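Long-range contact in putative ABC transporter (Thermobispora bispora, PDB 4PE6), which probably binds a carbohydrate or related sugar acid as the solute-binding component of an ABC transporter: residues L86-S91 and F112-D117. Residues are numbered along the deposited sequence; the frame is centred on the assembly and turned at random.
With LTH ((2R,3S)-2,3,4-trihydroxybutanoic acid), chain C.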
loop_
_atom_site.group_PDB
_atom_site.type_symbol
_atom_site.label_atom_id
_atom_site.label_comp_id
_atom_site.label_asym_id
_atom_site.label_seq_id
_atom_site.Cartn_x
_atom_site.Cartn_y
_atom_site.Cartn_z
ATOM N N LEU A 86 -10.262 -8.274 9.874
ATOM C CA LEU A 86 -9.079 -7.595 9.345
ATOM C C LEU A 86 -9.499 -6.274 8.749
ATOM O O LEU A 86 -10.458 -6.219 7.944
ATOM C CB LEU A 86 -8.396 -8.444 8.265
ATOM C CG LEU A 86 -8.252 -9.939 8.567
ATOM C CD1 LEU A 86 -7.490 -10.656 7.459
ATOM C CD2 LEU A 86 -7.578 -10.179 9.894
ATOM N N ILE A 87 -8.814 -5.200 9.122
ATOM C CA ILE A 87 -9.294 -3.872 8.723
ATOM C C ILE A 87 -8.215 -3.033 8.062
ATOM O O ILE A 87 -7.143 -2.802 8.654
ATOM C CB ILE A 87 -9.849 -3.050 9.906
ATOM C CG1 ILE A 87 -10.941 -3.814 10.625
ATOM C CG2 ILE A 87 -10.326 -1.684 9.408
ATOM C CD1 ILE A 87 -11.384 -3.134 11.901
ATOM N N ASN A 88 -8.486 -2.585 6.836
ATOM C CA ASN A 88 -7.700 -1.513 6.232
ATOM C C ASN A 88 -8.521 -0.231 6.392
ATOM O O ASN A 88 -9.520 0.019 5.667
ATOM C CB ASN A 88 -7.342 -1.803 4.788
ATOM C CG ASN A 88 -6.301 -0.832 4.228
ATOM O OD1 ASN A 88 -6.314 0.345 4.557
ATOM N ND2 ASN A 88 -5.407 -1.328 3.372
ATOM N N PRO A 89 -8.125 0.590 7.363
ATOM C CA PRO A 89 -9.002 1.681 7.772
ATOM C C PRO A 89 -8.990 2.877 6.861
ATOM O O PRO A 89 -7.928 3.321 6.407
ATOM C CB PRO A 89 -8.482 2.038 9.178
ATOM C CG PRO A 89 -7.073 1.654 9.156
ATOM C CD PRO A 89 -6.925 0.492 8.211
ATOM N N ALA A 90 -10.178 3.399 6.589
ATOM C CA ALA A 90 -10.325 4.595 5.766
ATOM C C ALA A 90 -9.793 5.845 6.493
ATOM O O ALA A 90 -9.276 6.755 5.836
ATOM C CB ALA A 90 -11.792 4.800 5.386
ATOM N N SER A 91 -9.889 5.850 7.824
ATOM C CA SER A 91 -9.574 7.030 8.670
ATOM C C SER A 91 -8.662 6.665 9.822
ATOM O O SER A 91 -8.732 5.558 10.338
ATOM C CB SER A 91 -10.864 7.648 9.241
ATOM O OG SER A 91 -10.635 8.423 10.430
ATOM N N PHE A 112 -4.524 -3.559 9.464
ATOM C CA PHE A 112 -3.365 -3.726 8.605
ATOM C C PHE A 112 -3.221 -2.606 7.596
ATOM O O PHE A 112 -4.170 -1.872 7.331
ATOM C CB PHE A 112 -3.307 -5.109 7.927
ATOM C CG PHE A 112 -4.322 -5.293 6.848
ATOM C CD1 PHE A 112 -5.616 -5.639 7.172
ATOM C CD2 PHE A 112 -3.995 -5.080 5.523
ATOM C CE1 PHE A 112 -6.575 -5.827 6.175
ATOM C CE2 PHE A 112 -4.937 -5.241 4.535
ATOM C CZ PHE A 112 -6.222 -5.606 4.857
ATOM N N ASP A 113 -2.014 -2.474 7.063
ATOM C CA ASP A 113 -1.650 -1.413 6.134
ATOM C C ASP A 113 -2.009 -0.045 6.688
ATOM O O ASP A 113 -2.447 0.851 5.951
ATOM C CB ASP A 113 -2.342 -1.646 4.778
ATOM C CG ASP A 113 -1.891 -0.664 3.712
ATOM O OD1 ASP A 113 -0.676 -0.442 3.606
ATOM O OD2 ASP A 113 -2.762 -0.119 2.976
ATOM N N SER A 114 -1.818 0.099 7.999
ATOM C CA SER A 114 -2.071 1.331 8.728
ATOM C C SER A 114 -1.638 1.128 10.176
ATOM O O SER A 114 -1.563 -0.008 10.659
ATOM C CB SER A 114 -3.542 1.712 8.723
ATOM O OG SER A 114 -3.889 2.413 7.528
ATOM N N ALA A 115 -1.392 2.246 10.844
ATOM C CA ALA A 115 -1.138 2.281 12.281
ATOM C C ALA A 115 -2.112 3.277 12.887
ATOM O O ALA A 115 -2.080 4.456 12.545
ATOM C CB ALA A 115 0.274 2.746 12.538
ATOM N N ILE A 116 -2.968 2.826 13.780
ATOM C CA ILE A 116 -3.900 3.730 14.441
ATOM C C ILE A 116 -3.944 3.412 15.915
ATOM O O ILE A 116 -3.536 2.338 16.339
ATOM C CB ILE A 116 -5.336 3.643 13.861
ATOM C CG1 ILE A 116 -5.959 2.259 14.093
ATOM C CG2 ILE A 116 -5.323 3.956 12.379
ATOM C CD1 ILE A 116 -7.290 2.067 13.381
ATOM N N ASP A 117 -4.467 4.356 16.682
ATOM C CA ASP A 117 -4.538 4.238 18.112
ATOM C C ASP A 117 -5.844 3.531 18.509
ATOM O O ASP A 117 -6.769 4.146 19.002
ATOM C CB ASP A 117 -4.442 5.649 18.718
ATOM C CG ASP A 117 -4.493 5.636 20.208
ATOM O OD1 ASP A 117 -4.535 4.532 20.793
ATOM O OD2 ASP A 117 -4.505 6.734 20.798
HETATM O O1 LTH C . -1.561 2.222 -2.325
HETATM C C1 LTH C . -2.429 2.009 -1.400
HETATM O O LTH C . -3.669 1.980 -1.550
HETATM C C2 LTH C . -1.913 1.661 0.018
HETATM O O2 LTH C . -3.014 1.504 0.948
HETATM C C3 LTH C . -1.003 2.738 0.569
HETATM O O3 LTH C . -1.700 3.981 0.619
HETATM C C4 LTH C . -0.587 2.353 2.002
HETATM O O4 LTH C . 0.209 1.145 1.879
HETATM O O HOH W 1 -4.328 2.273 4.536
HETATM O O HOH W 2 -5.781 4.615 7.410
#
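Asn-88 ND2 donates to Asp-113 OD2 at 2.9 Å. The bond uses the anti lone pair of OD2 and is bent, 147° at the hydrogen. Amide and carboxylate planes stand 73° apart. Asp-113 is a pocket residue. Its OD2 also accepts from O2 of the bound trihydroxybutanoic acid at 2.6 Å, and its OD1 from O4 at 2.5 Å. Gln-263 NE2 is a further donor to OD1. With CG anti to the backbone N (chi1 -169°), Asn-88 extends its amide to the carboxylate. An alanine here would probably cost OD2 this amide donor and leave the carboxylate less firmly held against the ligand. Water 1 hydrogen-bonds to Asn-88 OD1 and Asp-113 O. The site lies at the C-terminal ends of parallel strands 84-88 and 108-112, in one lobe of a periplasmic binding protein fold. Phe-112 N donates to Ile-87 O at 2.8 Å, joining the strands just before the pocket. Asn-88 CB sits over one face of the Phe-112 ring, toward the rim. Leu-86 CB touches Phe-112 CE1 at 3.8 Å. Beyond the strands, Pro-89 CG packs on Ser-114 CB at 3.6 Å. Water 2 donates to Pro-89 O and Ser-114 OG, while that hydroxyl donates to Asp-113 O.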